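Local coordinates for protein coronin (Toxoplasma gondii, PDB 4OZU) that probably binds actin filaments, as coronins generally do, this chain being its WD40 beta-propeller domain without the remainder of the longer protein, at residues V169-S177 with C189-V199; Q23-T31 with Y45-G53. All blocks are in the same frame, centred on the assembly; numbering follows the deposited sequence.

Contact 1. Residues V169-S177 with C189-V199; sequences VKFQESLLS and CTTKDKALNIV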
loop_
_atom_site.group_PDB
_atom_site.type_symbol
_atom_site.label_atom_id
_atom_site.label_comp_id
_atom_site.label_asym_id
_atom_site.label_seq_id
_atom_site.Cartn_x
_atom_site.Cartn_y
_atom_site.Cartn_z
ATOM N N VAL A 169 -13.887 -13.831 7.415
ATOM C CA VAL A 169 -14.876 -13.964 6.359
ATOM C C VAL A 169 -14.230 -14.741 5.229
ATOM O O VAL A 169 -13.129 -14.395 4.791
ATOM C CB VAL A 169 -15.374 -12.587 5.859
ATOM C CG1 VAL A 169 -16.236 -12.737 4.620
ATOM C CG2 VAL A 169 -16.146 -11.871 6.959
ATOM N N LYS A 170 -14.897 -15.794 4.764
ATOM C CA LYS A 170 -14.336 -16.623 3.705
ATOM C C LYS A 170 -15.149 -16.571 2.416
ATOM O O LYS A 170 -16.338 -16.904 2.392
ATOM C CB LYS A 170 -14.209 -18.072 4.153
ATOM C CG LYS A 170 -13.515 -18.920 3.099
ATOM C CD LYS A 170 -13.355 -20.361 3.499
ATOM C CE LYS A 170 -12.475 -21.084 2.488
ATOM N NZ LYS A 170 -12.897 -20.829 1.079
ATOM N N PHE A 171 -14.466 -16.178 1.346
ATOM C CA PHE A 171 -15.007 -16.221 -0.002
ATOM C C PHE A 171 -14.626 -17.537 -0.655
ATOM O O PHE A 171 -13.735 -18.239 -0.183
ATOM C CB PHE A 171 -14.493 -15.037 -0.821
ATOM C CG PHE A 171 -14.847 -13.714 -0.225
ATOM C CD1 PHE A 171 -16.076 -13.133 -0.482
ATOM C CD2 PHE A 171 -13.973 -13.072 0.628
ATOM C CE1 PHE A 171 -16.414 -11.930 0.087
ATOM C CE2 PHE A 171 -14.304 -11.866 1.197
ATOM C CZ PHE A 171 -15.525 -11.294 0.927
ATOM N N GLN A 172 -15.312 -17.874 -1.740
ATOM C CA GLN A 172 -15.094 -19.146 -2.410
ATOM C C GLN A 172 -13.800 -19.179 -3.229
ATOM O O GLN A 172 -13.235 -20.250 -3.445
ATOM C CB GLN A 172 -16.280 -19.472 -3.315
ATOM C CG GLN A 172 -17.603 -19.561 -2.580
ATOM C CD GLN A 172 -18.722 -20.101 -3.454
ATOM O OE1 GLN A 172 -18.527 -21.047 -4.219
ATOM N NE2 GLN A 172 -19.901 -19.498 -3.345
ATOM N N GLU A 173 -13.337 -18.016 -3.680
ATOM C CA GLU A 173 -12.155 -17.941 -4.538
ATOM C C GLU A 173 -11.025 -17.165 -3.870
ATOM O O GLU A 173 -11.253 -16.433 -2.911
ATOM C CB GLU A 173 -12.519 -17.299 -5.876
ATOM C CG GLU A 173 -13.531 -18.106 -6.677
ATOM C CD GLU A 173 -13.012 -19.476 -7.066
ATOM O OE1 GLU A 173 -11.883 -19.554 -7.599
ATOM O OE2 GLU A 173 -13.730 -20.475 -6.843
ATOM N N SER A 174 -9.810 -17.346 -4.382
ATOM C CA SER A 174 -8.612 -16.758 -3.782
ATOM C C SER A 174 -8.671 -15.239 -3.750
ATOM O O SER A 174 -9.192 -14.613 -4.667
ATOM C CB SER A 174 -7.355 -17.188 -4.546
ATOM O OG SER A 174 -7.266 -18.599 -4.639
ATOM N N LEU A 175 -8.112 -14.659 -2.697
ATOM C CA LEU A 175 -7.965 -13.210 -2.601
ATOM C C LEU A 175 -6.816 -12.693 -3.469
ATOM O O LEU A 175 -5.794 -13.361 -3.622
ATOM C CB LEU A 175 -7.744 -12.810 -1.149
ATOM C CG LEU A 175 -9.030 -12.897 -0.330
ATOM C CD1 LEU A 175 -8.741 -13.349 1.086
ATOM C CD2 LEU A 175 -9.734 -11.547 -0.343
ATOM N N LEU A 176 -6.998 -11.498 -4.028
ATOM C CA LEU A 176 -6.003 -10.883 -4.904
ATOM C C LEU A 176 -5.571 -9.522 -4.362
ATOM O O LEU A 176 -4.488 -9.032 -4.691
ATOM C CB LEU A 176 -6.558 -10.729 -6.322
ATOM C CG LEU A 176 -6.785 -12.019 -7.112
ATOM C CD1 LEU A 176 -7.564 -11.735 -8.379
ATOM C CD2 LEU A 176 -5.460 -12.682 -7.438
ATOM N N SER A 177 -6.416 -8.918 -3.533
ATOM C CA SER A 177 -6.050 -7.685 -2.848
ATOM C C SER A 177 -6.995 -7.442 -1.684
ATOM O O SER A 177 -8.127 -7.931 -1.675
ATOM C CB SER A 177 -6.065 -6.496 -3.813
ATOM O OG SER A 177 -7.386 -6.096 -4.123
ATOM N N CYS A 189 -11.890 -6.011 -0.797
ATOM C CA CYS A 189 -11.005 -7.021 -1.358
ATOM C C CYS A 189 -11.498 -7.481 -2.717
ATOM O O CYS A 189 -12.683 -7.388 -3.021
ATOM C CB CYS A 189 -10.873 -8.217 -0.415
ATOM S SG CYS A 189 -12.430 -9.036 -0.007
ATOM N N THR A 190 -10.562 -7.942 -3.539
ATOM C CA THR A 190 -10.886 -8.556 -4.813
ATOM C C THR A 190 -10.593 -10.042 -4.737
ATOM O O THR A 190 -9.671 -10.468 -4.043
ATOM C CB THR A 190 -10.089 -7.936 -5.967
ATOM O OG1 THR A 190 -8.698 -7.949 -5.640
ATOM C CG2 THR A 190 -10.539 -6.489 -6.212
ATOM N N THR A 191 -11.388 -10.828 -5.448
ATOM C CA THR A 191 -11.178 -12.267 -5.503
ATOM C C THR A 191 -11.110 -12.732 -6.944
ATOM O O THR A 191 -11.438 -11.989 -7.875
ATOM C CB THR A 191 -12.283 -13.032 -4.750
ATOM O OG1 THR A 191 -13.561 -12.459 -5.053
ATOM C CG2 THR A 191 -12.050 -12.947 -3.252
ATOM N N LYS A 192 -10.669 -13.972 -7.119
ATOM C CA LYS A 192 -10.405 -14.522 -8.435
ATOM C C LYS A 192 -11.683 -14.722 -9.253
ATOM O O LYS A 192 -11.618 -14.908 -10.468
ATOM C CB LYS A 192 -9.652 -15.841 -8.288
ATOM C CG LYS A 192 -8.789 -16.206 -9.478
ATOM C CD LYS A 192 -8.079 -17.527 -9.240
ATOM C CE LYS A 192 -7.848 -18.278 -10.540
ATOM N NZ LYS A 192 -7.433 -19.685 -10.298
ATOM N N ASP A 193 -12.842 -14.678 -8.598
ATOM C CA ASP A 193 -14.117 -14.758 -9.318
ATOM C C ASP A 193 -14.514 -13.404 -9.907
ATOM O O ASP A 193 -15.648 -13.233 -10.352
ATOM C CB ASP A 193 -15.236 -15.273 -8.406
ATOM C CG ASP A 193 -15.485 -14.376 -7.213
ATOM O OD1 ASP A 193 -14.588 -13.583 -6.858
ATOM O OD2 ASP A 193 -16.582 -14.465 -6.621
ATOM N N LYS A 194 -13.574 -12.458 -9.902
ATOM C CA LYS A 194 -13.749 -11.136 -10.520
ATOM C C LYS A 194 -14.670 -10.247 -9.693
ATOM O O LYS A 194 -15.247 -9.289 -10.206
ATOM C CB LYS A 194 -14.301 -11.255 -11.943
ATOM C CG LYS A 194 -13.666 -12.351 -12.801
ATOM C CD LYS A 194 -14.299 -12.420 -14.177
ATOM C CE LYS A 194 -13.915 -13.710 -14.890
ATOM N NZ LYS A 194 -14.246 -13.684 -16.338
ATOM N N ALA A 195 -14.799 -10.562 -8.410
ATOM C CA ALA A 195 -15.678 -9.814 -7.530
ATOM C C ALA A 195 -14.892 -8.821 -6.688
ATOM O O ALA A 195 -13.762 -9.089 -6.267
ATOM C CB ALA A 195 -16.458 -10.756 -6.635
ATOM N N LEU A 196 -15.506 -7.665 -6.466
ATOM C CA LEU A 196 -15.063 -6.721 -5.456
ATOM C C LEU A 196 -16.006 -6.860 -4.271
ATOM O O LEU A 196 -17.217 -6.705 -4.428
ATOM C CB LEU A 196 -15.074 -5.293 -5.998
ATOM C CG LEU A 196 -14.806 -4.182 -4.978
ATOM C CD1 LEU A 196 -13.359 -4.205 -4.509
ATOM C CD2 LEU A 196 -15.158 -2.845 -5.577
ATOM N N ASN A 197 -15.450 -7.151 -3.098
ATOM C CA ASN A 197 -16.242 -7.401 -1.903
ATOM C C ASN A 197 -15.923 -6.398 -0.817
ATOM O O ASN A 197 -14.759 -6.058 -0.598
ATOM C CB ASN A 197 -15.997 -8.820 -1.376
ATOM C CG ASN A 197 -16.032 -9.866 -2.473
ATOM O OD1 ASN A 197 -17.098 -10.216 -2.983
ATOM N ND2 ASN A 197 -14.859 -10.378 -2.838
ATOM N N ILE A 198 -16.970 -5.925 -0.147
ATOM C CA ILE A 198 -16.829 -5.012 0.977
ATOM C C ILE A 198 -17.158 -5.757 2.267
ATOM O O ILE A 198 -18.198 -6.413 2.367
ATOM C CB ILE A 198 -17.754 -3.789 0.848
ATOM C CG1 ILE A 198 -17.670 -3.180 -0.556
ATOM C CG2 ILE A 198 -17.407 -2.769 1.917
ATOM C CD1 ILE A 198 -16.283 -2.716 -0.957
ATOM N N VAL A 199 -16.275 -5.624 3.256
ATOM C CA VAL A 199 -16.369 -6.391 4.499
ATOM C C VAL A 199 -16.391 -5.481 5.711
ATOM O O VAL A 199 -15.553 -4.585 5.826
ATOM C CB VAL A 199 -15.184 -7.359 4.651
ATOM C CG1 VAL A 199 -15.323 -8.179 5.926
ATOM C CG2 VAL A 199 -15.090 -8.274 3.431
#

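Contact 2. Residues Q23-T31 with Y45-G53; sequences QYSDLRLST and YIAAPWDVG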
loop_
_atom_site.group_PDB
_atom_site.type_symbol
_atom_site.label_atom_id
_atom_site.label_comp_id
_atom_site.label_asym_id
_atom_site.label_seq_id
_atom_site.Cartn_x
_atom_site.Cartn_y
_atom_site.Cartn_z
ATOM N N GLN A 23 20.978 6.102 -5.965
ATOM C CA GLN A 23 20.255 4.838 -5.859
ATOM C C GLN A 23 20.683 4.093 -4.605
ATOM O O GLN A 23 21.780 4.322 -4.089
ATOM C CB GLN A 23 20.524 3.955 -7.077
ATOM C CG GLN A 23 20.202 4.579 -8.420
ATOM C CD GLN A 23 20.696 3.733 -9.585
ATOM O OE1 GLN A 23 21.716 3.046 -9.486
ATOM N NE2 GLN A 23 19.968 3.773 -10.693
ATOM N N TYR A 24 19.822 3.198 -4.126
ATOM C CA TYR A 24 20.242 2.163 -3.196
ATOM C C TYR A 24 20.747 1.030 -4.079
ATOM O O TYR A 24 19.961 0.416 -4.795
ATOM C CB TYR A 24 19.096 1.706 -2.286
ATOM C CG TYR A 24 18.334 2.842 -1.636
ATOM C CD1 TYR A 24 17.309 3.496 -2.312
ATOM C CD2 TYR A 24 18.638 3.259 -0.344
ATOM C CE1 TYR A 24 16.609 4.535 -1.722
ATOM C CE2 TYR A 24 17.949 4.297 0.256
ATOM C CZ TYR A 24 16.932 4.930 -0.437
ATOM O OH TYR A 24 16.254 5.961 0.157
ATOM N N SER A 25 22.052 0.770 -4.059
ATOM C CA SER A 25 22.641 -0.178 -5.001
ATOM C C SER A 25 23.478 -1.260 -4.317
ATOM O O SER A 25 23.709 -1.218 -3.106
ATOM C CB SER A 25 23.495 0.570 -6.032
ATOM O OG SER A 25 24.608 1.202 -5.427
ATOM N N ASP A 26 23.912 -2.229 -5.118
ATOM C CA ASP A 26 24.637 -3.402 -4.643
ATOM C C ASP A 26 23.822 -4.185 -3.619
ATOM O O ASP A 26 24.348 -4.755 -2.659
ATOM C CB ASP A 26 25.996 -2.993 -4.071
ATOM C CG ASP A 26 27.070 -2.931 -5.139
ATOM O OD1 ASP A 26 27.277 -3.949 -5.836
ATOM O OD2 ASP A 26 27.691 -1.864 -5.301
ATOM N N LEU A 27 22.518 -4.221 -3.852
ATOM C CA LEU A 27 21.621 -5.018 -3.036
ATOM C C LEU A 27 21.486 -6.414 -3.634
ATOM O O LEU A 27 21.900 -6.648 -4.762
ATOM C CB LEU A 27 20.253 -4.347 -2.937
ATOM C CG LEU A 27 20.244 -2.890 -2.463
ATOM C CD1 LEU A 27 18.815 -2.349 -2.490
ATOM C CD2 LEU A 27 20.848 -2.761 -1.073
ATOM N N ARG A 28 20.909 -7.329 -2.860
ATOM C CA ARG A 28 20.594 -8.680 -3.318
ATOM C C ARG A 28 19.108 -8.937 -3.098
ATOM O O ARG A 28 18.714 -9.525 -2.091
ATOM C CB ARG A 28 21.431 -9.718 -2.570
ATOM C CG ARG A 28 22.879 -9.820 -3.035
ATOM C CD ARG A 28 23.018 -10.712 -4.262
ATOM N NE ARG A 28 22.459 -12.047 -4.040
ATOM C CZ ARG A 28 23.123 -13.073 -3.508
ATOM N NH1 ARG A 28 24.390 -12.944 -3.130
ATOM N NH2 ARG A 28 22.512 -14.240 -3.353
ATOM N N LEU A 29 18.289 -8.487 -4.041
ATOM C CA LEU A 29 16.840 -8.468 -3.855
ATOM C C LEU A 29 16.135 -9.636 -4.532
ATOM O O LEU A 29 16.574 -10.133 -5.569
ATOM C CB LEU A 29 16.268 -7.159 -4.387
ATOM C CG LEU A 29 16.837 -5.904 -3.725
ATOM C CD1 LEU A 29 16.359 -4.661 -4.449
ATOM C CD2 LEU A 29 16.443 -5.863 -2.256
ATOM N N SER A 30 15.029 -10.058 -3.931
ATOM C CA SER A 30 14.187 -11.092 -4.509
ATOM C C SER A 30 13.469 -10.577 -5.748
ATOM O O SER A 30 13.115 -9.398 -5.828
ATOM C CB SER A 30 13.167 -11.580 -3.483
ATOM O OG SER A 30 12.160 -12.362 -4.098
ATOM N N THR A 31 13.258 -11.473 -6.707
ATOM C CA THR A 31 12.469 -11.173 -7.894
ATOM C C THR A 31 11.345 -12.199 -8.053
ATOM O O THR A 31 10.789 -12.366 -9.139
ATOM C CB THR A 31 13.344 -11.156 -9.159
ATOM O OG1 THR A 31 14.038 -12.404 -9.279
ATOM C CG2 THR A 31 14.358 -10.024 -9.087
ATOM N N TYR A 45 12.523 3.631 7.391
ATOM C CA TYR A 45 13.059 2.377 6.856
ATOM C C TYR A 45 12.434 1.957 5.535
ATOM O O TYR A 45 11.314 2.342 5.201
ATOM C CB TYR A 45 12.862 1.231 7.857
ATOM C CG TYR A 45 13.404 1.507 9.234
ATOM C CD1 TYR A 45 14.757 1.714 9.433
ATOM C CD2 TYR A 45 12.564 1.538 10.341
ATOM C CE1 TYR A 45 15.264 1.974 10.684
ATOM C CE2 TYR A 45 13.062 1.790 11.604
ATOM C CZ TYR A 45 14.417 2.011 11.766
ATOM O OH TYR A 45 14.945 2.266 13.008
ATOM N N ILE A 46 13.182 1.140 4.805
ATOM C CA ILE A 46 12.693 0.443 3.628
ATOM C C ILE A 46 12.777 -1.053 3.912
ATOM O O ILE A 46 13.796 -1.520 4.411
ATOM C CB ILE A 46 13.536 0.771 2.370
ATOM C CG1 ILE A 46 13.523 2.274 2.074
ATOM C CG2 ILE A 46 13.041 -0.016 1.165
ATOM C CD1 ILE A 46 14.611 2.706 1.101
ATOM N N ALA A 47 11.720 -1.796 3.597
ATOM C CA ALA A 47 11.758 -3.252 3.682
ATOM C C ALA A 47 11.768 -3.827 2.275
ATOM O O ALA A 47 10.946 -3.449 1.442
ATOM C CB ALA A 47 10.568 -3.781 4.469
ATOM N N ALA A 48 12.699 -4.738 2.009
ATOM C CA ALA A 48 12.774 -5.398 0.710
ATOM C C ALA A 48 13.142 -6.874 0.877
ATOM O O ALA A 48 14.201 -7.187 1.422
ATOM C CB ALA A 48 13.787 -4.695 -0.184
ATOM N N PRO A 49 12.260 -7.789 0.432
ATOM C CA PRO A 49 12.601 -9.213 0.470
ATOM C C PRO A 49 13.951 -9.499 -0.189
ATOM O O PRO A 49 14.226 -9.009 -1.287
ATOM C CB PRO A 49 11.452 -9.865 -0.300
ATOM C CG PRO A 49 10.296 -8.965 -0.058
ATOM C CD PRO A 49 10.864 -7.574 0.004
ATOM N N TRP A 50 14.779 -10.275 0.502
ATOM C CA TRP A 50 16.161 -10.506 0.101
ATOM C C TRP A 50 16.263 -11.759 -0.757
ATOM O O TRP A 50 15.417 -12.648 -0.672
ATOM C CB TRP A 50 17.050 -10.627 1.342
ATOM C CG TRP A 50 18.444 -10.121 1.144
ATOM C CD1 TRP A 50 19.594 -10.854 1.162
ATOM C CD2 TRP A 50 18.835 -8.763 0.900
ATOM N NE1 TRP A 50 20.680 -10.035 0.945
ATOM C CE2 TRP A 50 20.238 -8.748 0.778
ATOM C CE3 TRP A 50 18.133 -7.561 0.773
ATOM C CZ2 TRP A 50 20.953 -7.576 0.536
ATOM C CZ3 TRP A 50 18.844 -6.400 0.528
ATOM C CH2 TRP A 50 20.237 -6.416 0.415
ATOM N N ASP A 51 17.297 -11.814 -1.591
ATOM C CA ASP A 51 17.527 -12.959 -2.462
ATOM C C ASP A 51 18.324 -14.027 -1.725
ATOM O O ASP A 51 19.553 -14.048 -1.786
ATOM C CB ASP A 51 18.262 -12.517 -3.729
ATOM C CG ASP A 51 18.548 -13.665 -4.670
ATOM O OD1 ASP A 51 17.821 -14.678 -4.618
ATOM O OD2 ASP A 51 19.500 -13.549 -5.468
ATOM N N VAL A 52 17.613 -14.900 -1.018
ATOM C CA VAL A 52 18.237 -15.958 -0.237
ATOM C C VAL A 52 17.566 -17.289 -0.521
ATOM O O VAL A 52 16.391 -17.337 -0.890
ATOM C CB VAL A 52 18.157 -15.680 1.279
ATOM C CG1 VAL A 52 18.930 -14.415 1.633
ATOM C CG2 VAL A 52 16.695 -15.608 1.737
ATOM N N GLY A 53 18.320 -18.367 -0.349
ATOM C CA GLY A 53 17.755 -19.699 -0.422
ATOM C C GLY A 53 17.072 -20.026 0.892
ATOM O O GLY A 53 17.520 -19.591 1.953
HETATM O O HOH W 1 18.779 -10.760 -6.937
#

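Contact 1. Residues V169-S177 with C189-V199
Strand 175-177 runs antiparallel to strand 189-191, their short axes 4.6 Å apart at closest and their directions 136° apart. Leu175 pairs with Thr191 at a non-hydrogen-bonded position. The next pair is Ser177 with Thr190, so the register slips by one residue in a beta bulge. Leu176 N donates to Thr190 O at 2.9 Å, and Thr190 N to Ser177 O. On the other side of the Leu175-Thr191 pair, Lys192 N donates to Ser174 O at 2.9 Å. Lys192 belongs to the type I turn from Thr191 to Lys194, which leads into strand 195-199.

Phe171 is the main side chain. Its CG lies anti to the carbonyl carbon (chi1 -59°), and the ring reaches over Asn197. The amide stacks on one ring face, with planes 23° apart and ND2 offset toward the rim. Val199 CG2 meets the ring edge in its plane, 3.9 Å from Phe171 CZ. Cys189 SG approaches obliquely, 4.4 Å from the Phe171 ring centroid, as a sulfur-aromatic contact. Leu175 CD2 packs on Cys189 CB at 3.5 Å. At the other end, Ser177 OG donates to Thr190 OG1 at 2.7 Å. Glu173 CG rests on Asp193 CB at 3.7 Å.

The contact joins two consecutive four-stranded propeller sheets. Strand 164-170 ends one and strand 175-180 begins the next. Asn197 OD1 is bonded to Ser209 OG of strand 205-211, and Ser174 OG to Phe151 O, in the loop before strand 154-159 of the preceding blade. Thr190 OG1 also bonds Cys219 O, and Ser177 OG bonds Cys221 N of strand 220-223, which opens the following sheet.

Contact 2. Residues Q23-T31 with Y45-G53
Trp50 lies flat beneath the backbone of Arg28. Arg28 O sits 3.1 Å above the ring plane, over its centre, and Arg28 CB is 3.6 Å from Trp50 NE1. Leu27 CB and Leu29 CD2 approach the same indole obliquely, and Leu29 CD2 also touches Ala48 CB at 3.6 Å. The carbonyl over the ring also accepts a bond from Asp51 N at 2.7 Å. Ser30 N donates to Pro49 O in a nearly straight bond (175°). These two bonds flank the single bridge between Leu29 and Trp50.

The Arg28 chain bends at chi2 and chi3 and brings its guanidinium back to Asp51. The planes stand 71° apart, and the salt bridge from Arg28 NE to Asp51 OD2 is long at 3.6 Å. Farther along, Ile46 CD1 sits over one face of the Tyr24 ring, 3.9 Å from its centroid, in a CH-pi contact. Tyr24 OH is bonded to Leu63 O.

The contact joins two propeller sheets, one holding strand 16-25 beside strand 343-350, the other strand 45-49 beside strand 58-62. Leu336 of strand 331-339 touches both Tyr24 and Ile46, and Lys74 makes a cation-pi contact with Trp50.

Both contacts lie in the beta-propeller, at different places around the ring. Their centres are about 30 Å apart, their nearest atoms about 15 Å, and they do not touch. Each centre is about 18 Å from the centre of the chain. In sequence, contact 2 closes before contact 1 opens. Each brings neighbouring sheets together, but by different means. Contact 1 combines pairing inside one sheet with the passage from the sheet before it. In contact 2 the N-terminal strand 16-25 belongs to the sheet with the late strands 331-339 and 343-350, which fits the ring closure usual in WD40 propellers.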